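Local coordinates for acetylserotonin O-methyltransferase (Homo sapiens, PDB 4A6D), which catalyses the last step of melatonin synthesis, transferring the methyl group of S-adenosyl-L-methionine to N-acetylserotonin as a homodimer, at residues A[121-126]-A[303-308]; A[129-134]-A[140-145]; A[135-138]-A[144-147]. All coordinates share one frame; numbering follows the deposited sequence.

Contact 1: A[121-126]-A[303-308]; sequences ADAVRE and MLVQTE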
ATOM      1  N   ALA A 121       6.657 -10.448   5.596  1.00 79.01           N
ATOM      2  CA  ALA A 121       7.203 -10.920   6.866  1.00 81.05           C
ATOM      3  C   ALA A 121       7.902 -12.272   6.720  1.00 88.99           C
ATOM      4  O   ALA A 121       8.978 -12.449   7.293  1.00 91.26           O
ATOM      5  CB  ALA A 121       6.117 -10.975   7.931  1.00 82.52           C
ATOM      6  N   ASP A 122       7.352 -13.182   5.885  1.00 84.86           N
ATOM      7  CA  ASP A 122       7.965 -14.484   5.648  1.00 85.69           C
ATOM      8  C   ASP A 122       9.133 -14.413   4.698  1.00 88.52           C
ATOM      9  O   ASP A 122      10.084 -15.167   4.878  1.00 90.07           O
ATOM     10  CB  ASP A 122       6.941 -15.525   5.197  1.00 88.62           C
ATOM     11  CG  ASP A 122       5.866 -15.849   6.209  1.00 97.09           C
ATOM     12  OD1 ASP A 122       6.092 -15.605   7.432  1.00 96.31           O
ATOM     13  OD2 ASP A 122       4.793 -16.326   5.791  1.00105.13           O
ATOM     14  N   ALA A 123       9.076 -13.520   3.681  1.00 82.41           N
ATOM     15  CA  ALA A 123      10.182 -13.309   2.729  1.00 80.05           C
ATOM     16  C   ALA A 123      11.377 -12.738   3.493  1.00 82.49           C
ATOM     17  O   ALA A 123      12.492 -13.152   3.261  1.00 83.08           O
ATOM     18  CB  ALA A 123       9.759 -12.376   1.611  1.00 78.39           C
ATOM     19  N   VAL A 124      11.124 -11.864   4.467  1.00 79.93           N
ATOM     20  CA  VAL A 124      12.134 -11.311   5.373  1.00 80.05           C
ATOM     21  C   VAL A 124      12.605 -12.462   6.297  1.00 88.79           C
ATOM     22  O   VAL A 124      13.803 -12.725   6.343  1.00 90.28           O
ATOM     23  CB  VAL A 124      11.606 -10.070   6.156  1.00 81.25           C
ATOM     24  CG1 VAL A 124      12.545  -9.673   7.289  1.00 81.47           C
ATOM     25  CG2 VAL A 124      11.374  -8.886   5.220  1.00 78.68           C
ATOM     26  N   ARG A 125      11.658 -13.162   6.978  1.00 86.59           N
ATOM     27  CA  ARG A 125      11.921 -14.301   7.868  1.00 89.38           C
ATOM     28  C   ARG A 125      12.809 -15.378   7.240  1.00 96.28           C
ATOM     29  O   ARG A 125      13.774 -15.801   7.866  1.00 98.36           O
ATOM     30  CB  ARG A 125      10.601 -14.956   8.326  1.00 87.77           C
ATOM     31  CG  ARG A 125      10.197 -14.603   9.746  1.00 93.41           C
ATOM     32  CD  ARG A 125       8.845 -15.183  10.132  1.00 85.83           C
ATOM     33  NE  ARG A 125       8.278 -14.482  11.280  1.00 86.15           N
ATOM     34  CZ  ARG A 125       7.165 -13.751  11.251  1.00102.29           C
ATOM     35  NH1 ARG A 125       6.472 -13.627  10.124  1.00 93.87           N
ATOM     36  NH2 ARG A 125       6.720 -13.158  12.359  1.00 77.37           N
ATOM     37  N   GLU A 126      12.493 -15.804   6.006  1.00 93.20           N
ATOM     38  CA  GLU A 126      13.173 -16.896   5.311  1.00 94.51           C
ATOM     39  C   GLU A 126      14.294 -16.495   4.399  1.00 99.88           C
ATOM     40  O   GLU A 126      15.123 -17.347   4.048  1.00103.50           O
ATOM     41  CB  GLU A 126      12.150 -17.749   4.535  1.00 96.35           C
ATOM     42  CG  GLU A 126      11.142 -18.473   5.424  1.00111.14           C
ATOM     43  CD  GLU A 126       9.766 -18.706   4.824  1.00141.04           C
ATOM     44  OE1 GLU A 126       9.690 -19.066   3.625  1.00138.88           O
ATOM     45  OE2 GLU A 126       8.764 -18.557   5.564  1.00136.36           O
ATOM     46  N   MET A 303      12.817  -7.390  -4.772  1.00 67.63           N
ATOM     47  CA  MET A 303      13.600  -8.461  -5.404  1.00 66.82           C
ATOM     48  C   MET A 303      13.683  -9.654  -4.446  1.00 71.41           C
ATOM     49  O   MET A 303      13.702 -10.791  -4.900  1.00 73.06           O
ATOM     50  CB  MET A 303      15.005  -7.986  -5.840  1.00 68.58           C
ATOM     51  CG  MET A 303      15.007  -6.959  -6.974  1.00 71.63           C
ATOM     52  SD  MET A 303      14.396  -7.541  -8.588  1.00 76.31           S
ATOM     53  CE  MET A 303      12.732  -6.939  -8.539  1.00 72.23           C
ATOM     54  N   LEU A 304      13.757  -9.396  -3.138  1.00 68.40           N
ATOM     55  CA  LEU A 304      13.790 -10.441  -2.125  1.00 70.56           C
ATOM     56  C   LEU A 304      12.442 -11.184  -2.128  1.00 78.24           C
ATOM     57  O   LEU A 304      12.421 -12.412  -2.164  1.00 79.20           O
ATOM     58  CB  LEU A 304      14.096  -9.870  -0.716  1.00 71.00           C
ATOM     59  CG  LEU A 304      13.943 -10.861   0.458  1.00 77.25           C
ATOM     60  CD1 LEU A 304      15.000 -11.978   0.391  1.00 78.45           C
ATOM     61  CD2 LEU A 304      14.021 -10.161   1.776  1.00 77.56           C
ATOM     62  N   VAL A 305      11.341 -10.425  -2.151  1.00 76.20           N
ATOM     63  CA  VAL A 305       9.958 -10.925  -2.165  1.00 77.01           C
ATOM     64  C   VAL A 305       9.628 -11.674  -3.471  1.00 82.91           C
ATOM     65  O   VAL A 305       8.926 -12.676  -3.424  1.00 84.57           O
ATOM     66  CB  VAL A 305       8.978  -9.744  -1.888  1.00 79.33           C
ATOM     67  CG1 VAL A 305       7.530 -10.113  -2.183  1.00 79.92           C
ATOM     68  CG2 VAL A 305       9.108  -9.250  -0.458  1.00 78.74           C
ATOM     69  N   GLN A 306      10.147 -11.208  -4.614  1.00 79.34           N
ATOM     70  CA  GLN A 306       9.815 -11.782  -5.915  1.00 80.44           C
ATOM     71  C   GLN A 306      10.895 -12.607  -6.658  1.00 86.40           C
ATOM     72  O   GLN A 306      10.644 -13.767  -6.959  1.00 90.59           O
ATOM     73  CB  GLN A 306       9.193 -10.711  -6.826  1.00 80.78           C
ATOM     74  CG  GLN A 306       7.712 -10.482  -6.531  1.00 87.12           C
ATOM     75  CD  GLN A 306       7.087  -9.533  -7.517  1.00 92.80           C
ATOM     76  OE1 GLN A 306       6.687  -9.898  -8.630  1.00 88.63           O
ATOM     77  NE2 GLN A 306       6.972  -8.295  -7.118  1.00 77.57           N
ATOM     78  N   THR A 307      12.047 -12.021  -6.987  1.00 78.23           N
ATOM     79  CA  THR A 307      13.112 -12.698  -7.702  1.00 76.63           C
ATOM     80  C   THR A 307      14.069 -13.470  -6.756  1.00 79.09           C
ATOM     81  O   THR A 307      13.674 -13.899  -5.677  1.00 76.60           O
ATOM     82  CB  THR A 307      13.873 -11.688  -8.550  1.00 83.45           C
ATOM     83  OG1 THR A 307      14.646 -10.869  -7.678  1.00 85.57           O
ATOM     84  CG2 THR A 307      12.965 -10.860  -9.469  1.00 79.55           C
ATOM     85  N   GLU A 308      15.341 -13.635  -7.196  1.00 76.63           N
ATOM     86  CA  GLU A 308      16.432 -14.297  -6.466  1.00 75.93           C
ATOM     87  C   GLU A 308      17.546 -13.287  -6.185  1.00 74.10           C
ATOM     88  O   GLU A 308      18.553 -13.632  -5.559  1.00 73.07           O
ATOM     89  CB  GLU A 308      17.000 -15.441  -7.303  1.00 77.69           C
ATOM     90  CG  GLU A 308      16.189 -16.724  -7.257  1.00 85.07           C
ATOM     91  CD  GLU A 308      16.608 -17.785  -8.263  1.00104.98           C
ATOM     92  OE1 GLU A 308      17.641 -17.600  -8.955  1.00 94.95           O
ATOM     93  OE2 GLU A 308      15.887 -18.804  -8.366  1.00101.59           O
TER

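Contact 2: A[129-134]-A[140-145]; sequences NQYLET and EELFTA. With SAM (S-adenosylmethionine), chain D.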
ATOM      1  N   ASN A 129      11.991 -15.679  -2.005  1.00 83.28           N
ATOM      2  CA  ASN A 129      10.758 -15.296  -2.691  1.00 82.75           C
ATOM      3  C   ASN A 129       9.539 -16.183  -2.337  1.00 91.22           C
ATOM      4  O   ASN A 129       9.710 -17.295  -1.831  1.00 92.71           O
ATOM      5  CB  ASN A 129      10.961 -15.161  -4.185  1.00 80.38           C
ATOM      6  CG  ASN A 129      11.034 -16.441  -4.981  1.00 95.34           C
ATOM      7  OD1 ASN A 129      10.060 -17.191  -5.086  1.00 96.79           O
ATOM      8  ND2 ASN A 129      12.131 -16.624  -5.702  1.00 81.89           N
ATOM      9  N   GLN A 130       8.318 -15.678  -2.598  1.00 88.53           N
ATOM     10  CA  GLN A 130       7.076 -16.333  -2.201  1.00 90.02           C
ATOM     11  C   GLN A 130       6.086 -16.689  -3.324  1.00 97.01           C
ATOM     12  O   GLN A 130       4.883 -16.683  -3.073  1.00 97.61           O
ATOM     13  CB  GLN A 130       6.365 -15.507  -1.101  1.00 90.49           C
ATOM     14  CG  GLN A 130       7.264 -14.900  -0.033  1.00 98.15           C
ATOM     15  CD  GLN A 130       7.816 -15.925   0.915  1.00109.44           C
ATOM     16  OE1 GLN A 130       8.902 -16.472   0.724  1.00110.04           O
ATOM     17  NE2 GLN A 130       7.096 -16.183   1.975  1.00 91.99           N
ATOM     18  N   TYR A 131       6.553 -17.022  -4.530  1.00 95.88           N
ATOM     19  CA  TYR A 131       5.625 -17.397  -5.608  1.00 98.07           C
ATOM     20  C   TYR A 131       4.806 -18.653  -5.271  1.00107.53           C
ATOM     21  O   TYR A 131       3.615 -18.714  -5.599  1.00108.67           O
ATOM     22  CB  TYR A 131       6.356 -17.577  -6.950  1.00 99.00           C
ATOM     23  CG  TYR A 131       6.541 -16.284  -7.708  1.00 99.10           C
ATOM     24  CD1 TYR A 131       5.506 -15.740  -8.468  1.00101.05           C
ATOM     25  CD2 TYR A 131       7.761 -15.618  -7.699  1.00 99.07           C
ATOM     26  CE1 TYR A 131       5.663 -14.531  -9.148  1.00100.79           C
ATOM     27  CE2 TYR A 131       7.945 -14.432  -8.409  1.00 98.95           C
ATOM     28  CZ  TYR A 131       6.890 -13.884  -9.122  1.00110.44           C
ATOM     29  OH  TYR A 131       7.092 -12.720  -9.824  1.00117.04           O
ATOM     30  N   LEU A 132       5.437 -19.641  -4.605  1.00106.49           N
ATOM     31  CA  LEU A 132       4.742 -20.859  -4.205  1.00109.68           C
ATOM     32  C   LEU A 132       3.706 -20.571  -3.101  1.00113.79           C
ATOM     33  O   LEU A 132       2.603 -21.130  -3.136  1.00116.38           O
ATOM     34  CB  LEU A 132       5.727 -21.964  -3.771  1.00111.58           C
ATOM     35  CG  LEU A 132       5.098 -23.367  -3.605  1.00120.50           C
ATOM     36  CD1 LEU A 132       5.312 -24.225  -4.833  1.00122.27           C
ATOM     37  CD2 LEU A 132       5.610 -24.067  -2.356  1.00124.99           C
ATOM     38  N   GLU A 133       4.047 -19.685  -2.139  1.00107.11           N
ATOM     39  CA  GLU A 133       3.151 -19.350  -1.015  1.00106.52           C
ATOM     40  C   GLU A 133       2.012 -18.425  -1.418  1.00105.72           C
ATOM     41  O   GLU A 133       0.999 -18.401  -0.737  1.00106.37           O
ATOM     42  CB  GLU A 133       3.937 -18.758   0.174  1.00107.11           C
ATOM     43  CG  GLU A 133       5.032 -19.661   0.733  1.00119.96           C
ATOM     44  CD  GLU A 133       6.435 -19.541   0.153  1.00130.07           C
ATOM     45  OE1 GLU A 133       6.585 -19.501  -1.092  1.00122.11           O
ATOM     46  OE2 GLU A 133       7.396 -19.578   0.955  1.00118.24           O
ATOM     47  N   THR A 134       2.182 -17.660  -2.511  1.00 99.28           N
ATOM     48  CA  THR A 134       1.205 -16.682  -3.004  1.00 97.56           C
ATOM     49  C   THR A 134       0.348 -17.219  -4.140  1.00103.49           C
ATOM     50  O   THR A 134      -0.863 -17.002  -4.126  1.00102.76           O
ATOM     51  CB  THR A 134       1.899 -15.368  -3.472  1.00 92.01           C
ATOM     52  OG1 THR A 134       2.967 -15.027  -2.600  1.00 87.71           O
ATOM     53  CG2 THR A 134       0.944 -14.208  -3.577  1.00 84.92           C
ATOM     54  N   GLU A 140      11.244 -22.697  -8.909  1.00121.48           N
ATOM     55  CA  GLU A 140      12.599 -23.285  -9.016  1.00121.59           C
ATOM     56  C   GLU A 140      13.423 -22.765 -10.224  1.00121.92           C
ATOM     57  O   GLU A 140      14.657 -22.734 -10.185  1.00120.09           O
ATOM     58  CB  GLU A 140      12.558 -24.816  -8.943  1.00126.34           C
ATOM     59  CG  GLU A 140      12.203 -25.330  -7.554  1.00142.74           C
ATOM     60  CD  GLU A 140      12.297 -26.833  -7.373  1.00177.65           C
ATOM     61  OE1 GLU A 140      13.358 -27.415  -7.700  1.00174.92           O
ATOM     62  OE2 GLU A 140      11.309 -27.430  -6.885  1.00181.55           O
ATOM     63  N   GLU A 141      12.705 -22.344 -11.278  1.00117.59           N
ATOM     64  CA  GLU A 141      13.154 -21.676 -12.500  1.00115.49           C
ATOM     65  C   GLU A 141      12.327 -20.368 -12.428  1.00117.47           C
ATOM     66  O   GLU A 141      11.093 -20.418 -12.553  1.00119.17           O
ATOM     67  CB  GLU A 141      12.791 -22.506 -13.755  1.00118.55           C
ATOM     68  CG  GLU A 141      13.279 -23.956 -13.741  1.00133.74           C
ATOM     69  CD  GLU A 141      14.735 -24.230 -14.095  1.00153.02           C
ATOM     70  OE1 GLU A 141      15.440 -23.295 -14.550  1.00146.55           O
ATOM     71  OE2 GLU A 141      15.166 -25.397 -13.937  1.00132.65           O
ATOM     72  N   LEU A 142      12.985 -19.233 -12.088  1.00109.62           N
ATOM     73  CA  LEU A 142      12.346 -17.925 -11.850  1.00106.46           C
ATOM     74  C   LEU A 142      11.277 -17.447 -12.845  1.00109.71           C
ATOM     75  O   LEU A 142      10.165 -17.087 -12.426  1.00109.35           O
ATOM     76  CB  LEU A 142      13.396 -16.831 -11.583  1.00103.76           C
ATOM     77  CG  LEU A 142      12.897 -15.455 -11.095  1.00105.36           C
ATOM     78  CD1 LEU A 142      12.015 -15.580  -9.825  1.00105.73           C
ATOM     79  CD2 LEU A 142      14.067 -14.494 -10.913  1.00101.66           C
ATOM     80  N   PHE A 143      11.618 -17.444 -14.146  1.00105.64           N
ATOM     81  CA  PHE A 143      10.734 -16.971 -15.209  1.00105.17           C
ATOM     82  C   PHE A 143       9.517 -17.867 -15.587  1.00111.15           C
ATOM     83  O   PHE A 143       8.529 -17.327 -16.097  1.00111.56           O
ATOM     84  CB  PHE A 143      11.517 -16.360 -16.397  1.00104.96           C
ATOM     85  CG  PHE A 143      12.010 -14.963 -16.073  1.00103.22           C
ATOM     86  CD1 PHE A 143      11.185 -13.855 -16.252  1.00103.71           C
ATOM     87  CD2 PHE A 143      13.272 -14.761 -15.519  1.00103.35           C
ATOM     88  CE1 PHE A 143      11.637 -12.566 -15.943  1.00103.77           C
ATOM     89  CE2 PHE A 143      13.713 -13.473 -15.195  1.00101.78           C
ATOM     90  CZ  PHE A 143      12.891 -12.387 -15.408  1.00100.16           C
ATOM     91  N   THR A 144       9.528 -19.186 -15.254  1.00108.31           N
ATOM     92  CA  THR A 144       8.329 -20.019 -15.487  1.00110.62           C
ATOM     93  C   THR A 144       7.243 -19.640 -14.458  1.00113.57           C
ATOM     94  O   THR A 144       6.044 -19.754 -14.746  1.00115.24           O
ATOM     95  CB  THR A 144       8.612 -21.550 -15.588  1.00122.39           C
ATOM     96  OG1 THR A 144       9.020 -22.086 -14.325  1.00126.74           O
ATOM     97  CG2 THR A 144       9.594 -21.917 -16.697  1.00116.54           C
ATOM     98  N   ALA A 145       7.677 -19.152 -13.271  1.00108.16           N
ATOM     99  CA  ALA A 145       6.795 -18.661 -12.207  1.00108.06           C
ATOM    100  C   ALA A 145       6.259 -17.260 -12.581  1.00110.48           C
ATOM    101  O   ALA A 145       5.069 -16.990 -12.378  1.00110.32           O
ATOM    102  CB  ALA A 145       7.545 -18.601 -10.888  1.00107.87           C
TER
HETATM  103  N   SAM D1350      15.477  -5.659 -20.324  1.00 73.56           N
HETATM  104  CA  SAM D1350      14.013  -5.502 -20.184  1.00 76.92           C
HETATM  105  C   SAM D1350      13.506  -4.226 -19.480  1.00 78.77           C
HETATM  106  O   SAM D1350      14.234  -3.699 -18.665  1.00 76.97           O
HETATM  107  OXT SAM D1350      12.369  -3.699 -19.706  1.00 79.06           O
HETATM  108  CB  SAM D1350      13.501  -6.771 -19.549  1.00 76.77           C
HETATM  109  CG  SAM D1350      13.912  -6.933 -18.080  1.00 75.90           C
HETATM  110  SD  SAM D1350      13.114  -8.448 -17.437  1.00 77.34           S
HETATM  111  CE  SAM D1350      13.281  -8.192 -15.718  1.00 78.99           C
HETATM  112  C5' SAM D1350      14.426  -9.708 -17.553  1.00 75.87           C
HETATM  113  C4' SAM D1350      14.362 -10.233 -18.995  1.00 75.67           C
HETATM  114  O4' SAM D1350      15.308 -11.287 -19.041  1.00 75.37           O
HETATM  115  C3' SAM D1350      12.956 -10.849 -19.356  1.00 77.71           C
HETATM  116  O3' SAM D1350      12.462 -10.327 -20.601  1.00 80.44           O
HETATM  117  C2' SAM D1350      13.258 -12.384 -19.367  1.00 77.56           C
HETATM  118  O2' SAM D1350      12.473 -13.211 -20.227  1.00 77.97           O
HETATM  119  C1' SAM D1350      14.735 -12.383 -19.798  1.00 76.19           C
HETATM  120  N9  SAM D1350      15.434 -13.635 -19.440  1.00 76.10           N
HETATM  121  C8  SAM D1350      15.387 -14.289 -18.211  1.00 75.99           C
HETATM  122  N7  SAM D1350      16.132 -15.353 -18.245  1.00 76.58           N
HETATM  123  C5  SAM D1350      16.668 -15.499 -19.520  1.00 76.67           C
HETATM  124  C6  SAM D1350      17.502 -16.429 -20.169  1.00 76.40           C
HETATM  125  N6  SAM D1350      18.014 -17.459 -19.453  1.00 76.57           N
HETATM  126  N1  SAM D1350      17.868 -16.214 -21.483  1.00 76.44           N
HETATM  127  C2  SAM D1350      17.363 -15.196 -22.195  1.00 76.17           C
HETATM  128  N3  SAM D1350      16.556 -14.303 -21.603  1.00 76.08           N
HETATM  129  C4  SAM D1350      16.236 -14.373 -20.296  1.00 76.49           C

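Contact 3: A[135-138]-A[144-147]; sequences FGVP and TAIY. With SAM (S-adenosylmethionine), chain D.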
ATOM      1  N   PHE A 135       0.982 -17.823  -5.163  1.00102.52           N
ATOM      2  CA  PHE A 135       0.282 -18.278  -6.359  1.00105.01           C
ATOM      3  C   PHE A 135       0.134 -19.786  -6.523  1.00115.56           C
ATOM      4  O   PHE A 135      -0.570 -20.223  -7.438  1.00116.24           O
ATOM      5  CB  PHE A 135       0.915 -17.646  -7.615  1.00104.85           C
ATOM      6  CG  PHE A 135       0.940 -16.134  -7.615  1.00103.86           C
ATOM      7  CD1 PHE A 135      -0.213 -15.401  -7.878  1.00106.31           C
ATOM      8  CD2 PHE A 135       2.126 -15.440  -7.386  1.00103.67           C
ATOM      9  CE1 PHE A 135      -0.185 -14.004  -7.888  1.00105.22           C
ATOM     10  CE2 PHE A 135       2.154 -14.044  -7.406  1.00104.21           C
ATOM     11  CZ  PHE A 135       0.998 -13.335  -7.653  1.00102.60           C
ATOM     12  N   GLY A 136       0.802 -20.558  -5.663  1.00116.82           N
ATOM     13  CA  GLY A 136       0.818 -22.021  -5.729  1.00121.39           C
ATOM     14  C   GLY A 136       1.759 -22.547  -6.806  1.00129.37           C
ATOM     15  O   GLY A 136       1.989 -23.757  -6.913  1.00131.69           O
ATOM     16  N   VAL A 137       2.322 -21.620  -7.602  1.00125.79           N
ATOM     17  CA  VAL A 137       3.206 -21.870  -8.733  1.00126.88           C
ATOM     18  C   VAL A 137       4.690 -22.070  -8.311  1.00131.01           C
ATOM     19  O   VAL A 137       5.290 -21.147  -7.731  1.00128.75           O
ATOM     20  CB  VAL A 137       3.017 -20.768  -9.829  1.00130.05           C
ATOM     21  CG1 VAL A 137       4.073 -20.865 -10.933  1.00129.56           C
ATOM     22  CG2 VAL A 137       1.613 -20.825 -10.431  1.00131.81           C
ATOM     23  N   PRO A 138       5.297 -23.250  -8.652  1.00128.91           N
ATOM     24  CA  PRO A 138       6.722 -23.475  -8.329  1.00127.54           C
ATOM     25  C   PRO A 138       7.657 -22.473  -9.027  1.00126.53           C
ATOM     26  O   PRO A 138       7.513 -22.211 -10.226  1.00124.52           O
ATOM     27  CB  PRO A 138       6.973 -24.924  -8.789  1.00132.10           C
ATOM     28  CG  PRO A 138       5.611 -25.544  -8.911  1.00139.47           C
ATOM     29  CD  PRO A 138       4.722 -24.421  -9.348  1.00133.50           C
ATOM     30  N   THR A 144       9.528 -19.186 -15.254  1.00108.31           N
ATOM     31  CA  THR A 144       8.329 -20.019 -15.487  1.00110.62           C
ATOM     32  C   THR A 144       7.243 -19.640 -14.458  1.00113.57           C
ATOM     33  O   THR A 144       6.044 -19.754 -14.746  1.00115.24           O
ATOM     34  CB  THR A 144       8.612 -21.550 -15.588  1.00122.39           C
ATOM     35  OG1 THR A 144       9.020 -22.086 -14.325  1.00126.74           O
ATOM     36  CG2 THR A 144       9.594 -21.917 -16.697  1.00116.54           C
ATOM     37  N   ALA A 145       7.677 -19.152 -13.271  1.00108.16           N
ATOM     38  CA  ALA A 145       6.795 -18.661 -12.207  1.00108.06           C
ATOM     39  C   ALA A 145       6.259 -17.260 -12.581  1.00110.48           C
ATOM     40  O   ALA A 145       5.069 -16.990 -12.378  1.00110.32           O
ATOM     41  CB  ALA A 145       7.545 -18.601 -10.888  1.00107.87           C
ATOM     42  N   ILE A 146       7.143 -16.388 -13.153  1.00105.07           N
ATOM     43  CA  ILE A 146       6.829 -15.028 -13.633  1.00102.98           C
ATOM     44  C   ILE A 146       5.889 -15.092 -14.880  1.00109.73           C
ATOM     45  O   ILE A 146       4.943 -14.303 -14.956  1.00109.01           O
ATOM     46  CB  ILE A 146       8.135 -14.193 -13.865  1.00102.96           C
ATOM     47  CG1 ILE A 146       8.858 -13.917 -12.524  1.00101.45           C
ATOM     48  CG2 ILE A 146       7.864 -12.896 -14.642  1.00101.50           C
ATOM     49  CD1 ILE A 146      10.271 -13.374 -12.627  1.00104.25           C
ATOM     50  N   TYR A 147       6.148 -16.026 -15.843  1.00108.30           N
ATOM     51  CA  TYR A 147       5.304 -16.221 -17.037  1.00110.56           C
ATOM     52  C   TYR A 147       4.442 -17.492 -16.865  1.00118.11           C
ATOM     53  O   TYR A 147       4.490 -18.414 -17.688  1.00119.09           O
ATOM     54  CB  TYR A 147       6.137 -16.287 -18.337  1.00112.31           C
ATOM     55  CG  TYR A 147       7.213 -15.235 -18.515  1.00112.18           C
ATOM     56  CD1 TYR A 147       6.947 -13.888 -18.284  1.00112.94           C
ATOM     57  CD2 TYR A 147       8.468 -15.574 -19.012  1.00112.11           C
ATOM     58  CE1 TYR A 147       7.920 -12.913 -18.492  1.00111.99           C
ATOM     59  CE2 TYR A 147       9.454 -14.607 -19.212  1.00110.92           C
ATOM     60  CZ  TYR A 147       9.171 -13.275 -18.962  1.00116.88           C
ATOM     61  OH  TYR A 147      10.132 -12.313 -19.164  1.00116.05           O
TER
HETATM   62  N   SAM D1350      15.477  -5.659 -20.324  1.00 73.56           N
HETATM   63  CA  SAM D1350      14.013  -5.502 -20.184  1.00 76.92           C
HETATM   64  C   SAM D1350      13.506  -4.226 -19.480  1.00 78.77           C
HETATM   65  O   SAM D1350      14.234  -3.699 -18.665  1.00 76.97           O
HETATM   66  OXT SAM D1350      12.369  -3.699 -19.706  1.00 79.06           O
HETATM   67  CB  SAM D1350      13.501  -6.771 -19.549  1.00 76.77           C
HETATM   68  CG  SAM D1350      13.912  -6.933 -18.080  1.00 75.90           C
HETATM   69  SD  SAM D1350      13.114  -8.448 -17.437  1.00 77.34           S
HETATM   70  CE  SAM D1350      13.281  -8.192 -15.718  1.00 78.99           C
HETATM   71  C5' SAM D1350      14.426  -9.708 -17.553  1.00 75.87           C
HETATM   72  C4' SAM D1350      14.362 -10.233 -18.995  1.00 75.67           C
HETATM   73  O4' SAM D1350      15.308 -11.287 -19.041  1.00 75.37           O
HETATM   74  C3' SAM D1350      12.956 -10.849 -19.356  1.00 77.71           C
HETATM   75  O3' SAM D1350      12.462 -10.327 -20.601  1.00 80.44           O
HETATM   76  C2' SAM D1350      13.258 -12.384 -19.367  1.00 77.56           C
HETATM   77  O2' SAM D1350      12.473 -13.211 -20.227  1.00 77.97           O
HETATM   78  C1' SAM D1350      14.735 -12.383 -19.798  1.00 76.19           C
HETATM   79  N9  SAM D1350      15.434 -13.635 -19.440  1.00 76.10           N
HETATM   80  C8  SAM D1350      15.387 -14.289 -18.211  1.00 75.99           C
HETATM   81  N7  SAM D1350      16.132 -15.353 -18.245  1.00 76.58           N
HETATM   82  C5  SAM D1350      16.668 -15.499 -19.520  1.00 76.67           C
HETATM   83  C6  SAM D1350      17.502 -16.429 -20.169  1.00 76.40           C
HETATM   84  N6  SAM D1350      18.014 -17.459 -19.453  1.00 76.57           N
HETATM   85  N1  SAM D1350      17.868 -16.214 -21.483  1.00 76.44           N
HETATM   86  C2  SAM D1350      17.363 -15.196 -22.195  1.00 76.17           C
HETATM   87  N3  SAM D1350      16.556 -14.303 -21.603  1.00 76.08           N
HETATM   88  C4  SAM D1350      16.236 -14.373 -20.296  1.00 76.49           C

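Contact 1: A[121-126]-A[303-308]
Ala123 directs its CB at helix 294-305 and meets Val305 CG2 at 3.8 Å, the one apolar side-chain contact here; with so small a side chain, Ala123 CA and Val305 CA can lie 5.4 Å apart. In Val305, CG1 lies anti to the backbone N (chi1 168°), which leaves CG2 as the methyl that faces Ala123. The carbonyl of Ala123 is overlaid by the isobutyl group of Leu304, whose CD2 stands 3.7 Å from Ala123 O with CG and CD1 close behind. Val124 points its side chain away and comes closest with its CA, 4.2 Å from Leu304 CD2. This helix-helix packing borders the dimer interface of the O-methyltransferase: Val124 O accepts a hydrogen bond from Ser56 of the second subunit, and Leu304 also packs on Gly59 of that subunit. Arg125 NH1 forms a salt bridge with Asp122 OD1, a weak hydrogen bond at 3.4 Å and 144°, and a second salt bridge with Glu30 of the second subunit. Glu126 pairs with Arg128. Next to Val305 stands Gln306, a substrate-binding residue, and Thr307 OG1 folds back to Met303 O at 2.9 Å, tilted 21° from the carbonyl plane.

Contact 2: A[129-134]-A[140-145]
Gln130 O, at the N-cap of the short helix that holds Tyr131 against Ala145, is gripped twice by Thr134: the backbone N donates at 2.9 Å and OG1 at 2.6 Å to the same Gln130 O. The hydroxyl comes from above the carbonyl plane, 37° out of it, and ties the side chain of Thr134 back onto its own helix. Next to Gln130, the phenol ring of Tyr131 receives Ala145 CB over one face, 4.0 Å above the plane and toward the rim, while Asn129 OD1 lies in the plane at the ring's edge. Helices 131-135 and 142-146, joined by a short loop, thus pack aromatic ring on methyl at the approach to the active site, where Tyr131 also touches the substrate-binding Gln306. With CG anti to the backbone N (chi1 -170°), the side chain of Leu142 extends to place CD1 oblique to the Tyr131 ring and 4.3 Å from Asn129 ND2, an amide nitrogen hydrogen-bonded to Thr307 O. From the same helix Phe143 packs on the cofactor: one face of its ring lies against C2' of the SAM ribose, and Phe143 CD2 is 3.5 Å from SAM C8. With an alanine here, the ribose and the C8 side of the adenine would probably lose this aromatic wall and be held less firmly. The Phe143 ring also meets that of Tyr147, with the planes at about 40°.

Contact 3: A[135-138]-A[144-147]
Val137 and Ala145 make the tight part of this contact: Val137 CG1 sits 3.7 Å from Ala145 CA and 4.1 Å from its CB. In the valine, CG1 is anti to the backbone N (chi1 171°) and rests on the helix backbone at Ala145. Beside it Pro138 O approaches Ala145 CB at 3.7 Å, bringing the loop's backbone onto the alanine methyl. Toward solvent the fit slackens. Pro138 and Thr144 are both exposed, Pro138 O stays 4.4 Å from Thr144 OG1, and the threonine hydroxyl instead bonds back to Glu141 O. The arrangement is a short loop laid against the following helix: Gly136, with phi of 78°, takes the chain out of helix 131-135, and Val137 and Pro138 then run past helix 142-146. Before the turn, the Phe135 ring makes a cation-pi contact with Arg148. At the other end Tyr147, the first residue to leave helix 142-146, binds S-adenosylmethionine. Its OH donates to SAM O2' at 2.7 Å, the ribose oxygen lying at the edge of the phenol ring and in its plane; the ring of Phe156 meets that of Tyr147, with the planes at about 75°.

How the contacts relate
All three contacts lie in the O-methyltransferase domain, on one side of the chain's centre. Contacts 2 and 3 are nested within the long loop that contact 1 closes; their centres are about 5 Å apart, both use helix 142-146, and they share Thr144 and Ala145. Contact 1 lies about 11 Å from contact 2 and about 15 Å from contact 3, centre to centre. It joins contact 2 directly, through a probable hydrogen bond of Gln306 OE1 with Tyr131 OH. The series thus runs from the dimer interface at helix 120-126, past substrate-binding Gln306, to the SAM ribose, where contacts 2 and 3 each supply an aromatic residue.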